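Local coordinates for protein proteinase K (Serratia sp., PDB 2B6N) that probably hydrolyses internal peptide bonds of proteins as a calcium-binding, subtilisin-like serine endopeptidase of a psychrotrophic bacterium, at residues 36-41 with 115-120; 97-102 with 129-134. All blocks are in the same frame, centred on the assembly; numbering follows the deposited sequence.

How the contacts relate
The catalytic, peptidase S8 domain of this protease illustrates how one strand can serve the core and the active site at once. Contact 1 joins strand 34-39 to the end of helix 107-120; contact 2 lies beyond the carboxyl end of the sheet, their centres about 12 Å apart. Asp39, predicted to be the charge-relay acid with His72 and Ser224, joins them: its carbonyl O probably accepts hydrogen bonds from Val98 N (2.8 Å) and Leu99 N (3.1 Å). Ile38 packs on Val98 as well. The side chain of Ile38 is about 10 Å from that of His72, whereas the side chain of Leu99 in contact 2 is about 4 Å from that of Asp39 and about 5 Å from that of His72.

Contact 1: 36-41 with 115-120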
loop_
_atom_site.group_PDB
_atom_site.type_symbol
_atom_site.label_atom_id
_atom_site.label_comp_id
_atom_site.label_asym_id
_atom_site.label_seq_id
_atom_site.Cartn_x
_atom_site.Cartn_y
_atom_site.Cartn_z
ATOM N N PHE A 36 -4.742 -7.726 1.443
ATOM C CA PHE A 36 -5.453 -7.392 2.679
ATOM C C PHE A 36 -5.225 -5.914 3.028
ATOM O O PHE A 36 -4.092 -5.465 3.202
ATOM C CB PHE A 36 -4.982 -8.322 3.798
ATOM C CG PHE A 36 -5.381 -9.756 3.579
ATOM C CD1 PHE A 36 -4.530 -10.651 2.911
ATOM C CD2 PHE A 36 -6.619 -10.210 4.021
ATOM C CE1 PHE A 36 -4.916 -11.995 2.694
ATOM C CE2 PHE A 36 -7.015 -11.547 3.817
ATOM C CZ PHE A 36 -6.173 -12.435 3.152
ATOM N N VAL A 37 -6.310 -5.152 3.113
ATOM C CA VAL A 37 -6.203 -3.720 3.333
ATOM C C VAL A 37 -6.566 -3.435 4.784
ATOM O O VAL A 37 -7.741 -3.478 5.151
ATOM C CB VAL A 37 -7.107 -2.942 2.357
ATOM C CG1 VAL A 37 -6.970 -1.423 2.598
ATOM C CG2 VAL A 37 -6.743 -3.303 0.909
ATOM N N ILE A 38 -5.548 -3.209 5.607
ATOM C CA ILE A 38 -5.751 -2.994 7.052
ATOM C C ILE A 38 -5.885 -1.490 7.268
ATOM O O ILE A 38 -4.904 -0.772 7.178
ATOM C CB ILE A 38 -4.559 -3.572 7.882
ATOM C CG1 ILE A 38 -4.341 -5.059 7.538
ATOM C CG2 ILE A 38 -4.806 -3.342 9.409
ATOM C CD1 ILE A 38 -3.039 -5.694 8.100
ATOM N N ASP A 39 -7.106 -1.016 7.507
ATOM C CA ASP A 39 -7.389 0.400 7.314
ATOM C C ASP A 39 -8.785 0.719 7.865
ATOM O O ASP A 39 -9.264 0.054 8.810
ATOM C CB ASP A 39 -7.290 0.722 5.797
ATOM C CG ASP A 39 -6.823 2.134 5.513
ATOM O OD1 ASP A 39 -7.566 3.101 5.860
ATOM O OD2 ASP A 39 -5.723 2.280 4.906
ATOM N N THR A 40 -9.441 1.718 7.283
ATOM C CA THR A 40 -10.749 2.179 7.757
ATOM C C THR A 40 -11.912 1.339 7.225
ATOM O O THR A 40 -13.071 1.658 7.480
ATOM C CB THR A 40 -11.020 3.656 7.375
ATOM O OG1 THR A 40 -11.066 3.782 5.944
ATOM C CG2 THR A 40 -9.967 4.598 7.956
ATOM N N GLY A 41 -11.596 0.268 6.491
ATOM C CA GLY A 41 -12.594 -0.557 5.819
ATOM C C GLY A 41 -12.528 -0.284 4.321
ATOM O O GLY A 41 -11.729 0.532 3.888
ATOM N N ASN A 115 -2.955 -9.938 13.141
ATOM C CA ASN A 115 -3.063 -11.344 13.486
ATOM C C ASN A 115 -4.126 -12.000 12.633
ATOM O O ASN A 115 -3.938 -13.124 12.177
ATOM C CB ASN A 115 -3.364 -11.548 14.975
ATOM C CG ASN A 115 -2.189 -11.169 15.881
ATOM O OD1 ASN A 115 -1.034 -11.113 15.452
ATOM N ND2 ASN A 115 -2.486 -10.928 17.155
ATOM N N TRP A 116 -5.239 -11.295 12.411
ATOM C CA TRP A 116 -6.324 -11.834 11.588
ATOM C C TRP A 116 -5.814 -12.218 10.205
ATOM O O TRP A 116 -6.111 -13.310 9.722
ATOM C CB TRP A 116 -7.535 -10.878 11.489
ATOM C CG TRP A 116 -8.720 -11.540 10.813
ATOM C CD1 TRP A 116 -9.717 -12.258 11.413
ATOM C CD2 TRP A 116 -8.975 -11.592 9.412
ATOM N NE1 TRP A 116 -10.603 -12.724 10.472
ATOM C CE2 TRP A 116 -10.164 -12.340 9.230
ATOM C CE3 TRP A 116 -8.319 -11.074 8.284
ATOM C CZ2 TRP A 116 -10.714 -12.576 7.968
ATOM C CZ3 TRP A 116 -8.875 -11.304 7.021
ATOM C CH2 TRP A 116 -10.060 -12.053 6.881
ATOM N N VAL A 117 -5.059 -11.320 9.567
ATOM C CA VAL A 117 -4.458 -11.622 8.247
ATOM C C VAL A 117 -3.547 -12.859 8.322
ATOM O O VAL A 117 -3.668 -13.765 7.483
ATOM C CB VAL A 117 -3.688 -10.405 7.649
ATOM C CG1 VAL A 117 -2.984 -10.786 6.317
ATOM C CG2 VAL A 117 -4.652 -9.220 7.419
ATOM N N LYS A 118 -2.641 -12.880 9.308
ATOM C CA LYS A 118 -1.748 -14.028 9.542
ATOM C C LYS A 118 -2.532 -15.347 9.614
ATOM O O LYS A 118 -2.152 -16.343 8.985
ATOM C CB LYS A 118 -0.935 -13.837 10.831
ATOM C CG LYS A 118 -0.011 -15.022 11.158
ATOM C CD LYS A 118 0.804 -14.757 12.393
ATOM C CE LYS A 118 -0.040 -14.857 13.661
ATOM N NZ LYS A 118 0.772 -14.476 14.861
ATOM N N ASN A 119 -3.629 -15.337 10.364
ATOM C CA ASN A 119 -4.391 -16.552 10.604
ATOM C C ASN A 119 -5.324 -16.944 9.471
ATOM O O ASN A 119 -5.703 -18.109 9.373
ATOM C CB ASN A 119 -5.126 -16.476 11.953
ATOM C CG ASN A 119 -4.166 -16.327 13.119
ATOM O OD1 ASN A 119 -3.051 -16.864 13.102
ATOM N ND2 ASN A 119 -4.580 -15.596 14.131
ATOM N N ASN A 120 -5.670 -15.988 8.608
ATOM C CA ASN A 120 -6.705 -16.202 7.595
ATOM C C ASN A 120 -6.249 -16.150 6.142
ATOM O O ASN A 120 -6.954 -16.632 5.255
ATOM C CB ASN A 120 -7.853 -15.238 7.810
ATOM C CG ASN A 120 -8.704 -15.639 8.983
ATOM O OD1 ASN A 120 -9.593 -16.478 8.847
ATOM N ND2 ASN A 120 -8.404 -15.095 10.149
#
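Where Phe36 and Ile38 of strand 34-39 meet Trp116 and Val117, the strand runs nearly antiparallel to the helix end, with the two short axes at 163° and 10.2 Å apart at their closest. This is a worked example of beta-alpha-beta crossover packing in the subtilase fold: helix 107-120 links strands 92-97 and 125-129, and strand 34-39 lies between those two in the parallel sheet. Val117 carries the contact by dividing its methyls. CG1 sits over one face of the Phe36 ring, 4.1 Å from the centroid and 26° off the normal, a CH-pi contact in which the nearest ring atom, Phe36 CD1, is 3.7 Å from Val117 CG1. Val117 CG2 touches Phe36 CB and lies 3.9 Å from Ile38 CD1, bridging two residues of the strand that point to the same side. At chi1 176° Val117 CG1 lies beside the carbonyl carbon and CG2 beside the backbone N, and both methyls face the strand. Trp116 adds its six-membered ring: its side chain crosses that of Phe36 at about a right angle, and Trp116 CZ3 lies 3.7 Å from Phe36 CE2. Val37, alternating to the opposite side of the sheet, packs on helix 72-81. One turn on, Asn120 folds back over the indole, where Asn120 ND2 stands 3.2 Å above the Trp116 plane, toward its rim, and donates to Trp116 O at 2.9 Å.

Contact 2: 97-102 with 129-134; sequences RVLNCS and MSLGGG
No flat group stands between Val98, Leu99 and Leu131, which meet through branched aliphatic side chains alone; the guanidinium of Arg97, at the end of strand 92-97, and the amide of Asn100, in the loop after it, lie to one side. The guanidinium has Cys101 N at its edge, in plane, and makes salt bridges through NH1 to Asp58 and Asp61. The amide of Asn100 is approached from above its carbonyl plane, 38° out of it, by Ser102 N, which donates to Asn100 OD1 at 3.0 Å and closes an Asx turn. The contact itself shows how one leucine can serve two neighbours. CD2 of Leu131 lies 3.8 Å from Val98 CG2, the two side chains crossing at about a right angle. Leu99 CD1 comes more obliquely and touches Leu131 at two points, CB and CD2, both at 4.1 Å. Leu131 makes both approaches with CG between its backbone N and carbonyl carbon (chi1 63°), the crowded position. Just before it, Ser130 is the centre of an inverse gamma turn, closed by a weak bond from Leu131 N to Met129 O at 3.1 Å, and its hydroxyl is hydrogen-bonded to Asn128 OD1 and Ser224 O. Ser130-Leu131-Gly132-Gly133 matches the Ser-Leu-Gly-Gly segment that lines the substrate cleft in subtilisin and proteinase K, and probably does so here. The Cys101-Cys69 disulfide ties the 97-102 loop to the residues just before helix 72-81, while Val110 of helix 107-120 touches both Val98 and Leu131, and Met129, ending strand 125-129, packs on Val110 and Ile114 of that helix.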
loop_
_atom_site.group_PDB
_atom_site.type_symbol
_atom_site.label_atom_id
_atom_site.label_comp_id
_atom_site.label_asym_id
_atom_site.label_seq_id
_atom_site.Cartn_x
_atom_site.Cartn_y
_atom_site.Cartn_z
ATOM N N ARG A 97 -10.882 -3.965 8.860
ATOM C CA ARG A 97 -11.134 -2.640 9.436
ATOM C C ARG A 97 -10.609 -2.518 10.866
ATOM O O ARG A 97 -11.112 -3.176 11.811
ATOM C CB ARG A 97 -12.628 -2.263 9.320
ATOM C CG ARG A 97 -12.973 -0.943 10.017
ATOM C CD ARG A 97 -14.424 -0.532 9.749
ATOM N NE ARG A 97 -14.727 0.803 10.271
ATOM C CZ ARG A 97 -15.700 1.097 11.142
ATOM N NH1 ARG A 97 -16.512 0.157 11.620
ATOM N NH2 ARG A 97 -15.860 2.355 11.531
ATOM N N VAL A 98 -9.590 -1.669 11.025
ATOM C CA VAL A 98 -8.975 -1.448 12.335
ATOM C C VAL A 98 -9.000 0.031 12.727
ATOM O O VAL A 98 -8.529 0.409 13.817
ATOM C CB VAL A 98 -7.537 -2.004 12.422
ATOM C CG1 VAL A 98 -7.522 -3.497 12.115
ATOM C CG2 VAL A 98 -6.570 -1.249 11.484
ATOM N N LEU A 99 -9.545 0.853 11.832
ATOM C CA LEU A 99 -9.599 2.296 12.055
ATOM C C LEU A 99 -11.038 2.722 11.933
ATOM O O LEU A 99 -11.752 2.217 11.065
ATOM C CB LEU A 99 -8.738 3.046 11.017
ATOM C CG LEU A 99 -7.243 2.706 10.972
ATOM C CD1 LEU A 99 -6.529 3.605 9.964
ATOM C CD2 LEU A 99 -6.632 2.839 12.370
ATOM N N ASN A 100 -11.459 3.632 12.816
ATOM C CA ASN A 100 -12.872 4.044 12.892
ATOM C C ASN A 100 -13.295 5.094 11.825
ATOM O O ASN A 100 -12.527 5.411 10.895
ATOM C CB ASN A 100 -13.222 4.492 14.337
ATOM C CG ASN A 100 -12.447 5.715 14.786
ATOM O OD1 ASN A 100 -12.059 6.562 13.975
ATOM N ND2 ASN A 100 -12.240 5.831 16.092
ATOM N N CYS A 101 -14.525 5.609 11.935
ATOM C CA CYS A 101 -15.049 6.551 10.942
ATOM C C CYS A 101 -14.227 7.846 10.859
ATOM O O CYS A 101 -14.235 8.526 9.831
ATOM C CB CYS A 101 -16.538 6.854 11.199
ATOM S SG CYS A 101 -17.696 5.421 11.017
ATOM N N SER A 102 -13.518 8.170 11.932
ATOM C CA SER A 102 -12.676 9.366 11.995
ATOM C C SER A 102 -11.208 9.046 11.655
ATOM O O SER A 102 -10.353 9.941 11.642
ATOM C CB SER A 102 -12.803 10.022 13.391
ATOM N N MET A 129 -0.586 -1.682 5.206
ATOM C CA MET A 129 -0.887 -0.893 6.394
ATOM C C MET A 129 -0.568 0.581 6.178
ATOM O O MET A 129 0.544 1.025 6.472
ATOM C CB MET A 129 -0.095 -1.429 7.593
ATOM C CG MET A 129 -0.447 -2.868 7.957
ATOM S SD MET A 129 0.400 -3.387 9.480
ATOM C CE MET A 129 -0.463 -2.437 10.713
ATOM N N SER A 130 -1.543 1.324 5.660
ATOM C CA SER A 130 -1.452 2.789 5.541
ATOM C C SER A 130 -1.894 3.470 6.846
ATOM O O SER A 130 -2.932 4.140 6.904
ATOM C CB SER A 130 -2.292 3.276 4.347
ATOM O OG SER A 130 -1.664 2.885 3.123
ATOM N N LEU A 131 -1.076 3.304 7.882
ATOM C CA LEU A 131 -1.377 3.774 9.223
ATOM C C LEU A 131 -0.093 3.630 10.024
ATOM O O LEU A 131 0.810 2.863 9.651
ATOM C CB LEU A 131 -2.502 2.932 9.869
ATOM C CG LEU A 131 -2.239 1.445 10.109
ATOM C CD1 LEU A 131 -1.481 1.191 11.436
ATOM C CD2 LEU A 131 -3.568 0.711 10.101
ATOM N N GLY A 132 -0.002 4.366 11.121
ATOM C CA GLY A 132 1.192 4.322 11.948
ATOM C C GLY A 132 0.977 5.108 13.217
ATOM O O GLY A 132 -0.038 5.827 13.369
ATOM N N GLY A 133 1.899 4.944 14.150
ATOM C CA GLY A 133 1.793 5.620 15.431
ATOM C C GLY A 133 3.150 5.566 16.103
ATOM O O GLY A 133 4.151 5.262 15.459
ATOM N N GLY A 134 3.188 5.882 17.392
ATOM C CA GLY A 134 4.442 5.807 18.150
ATOM C C GLY A 134 5.058 4.418 18.133
ATOM O O GLY A 134 4.356 3.419 17.992
#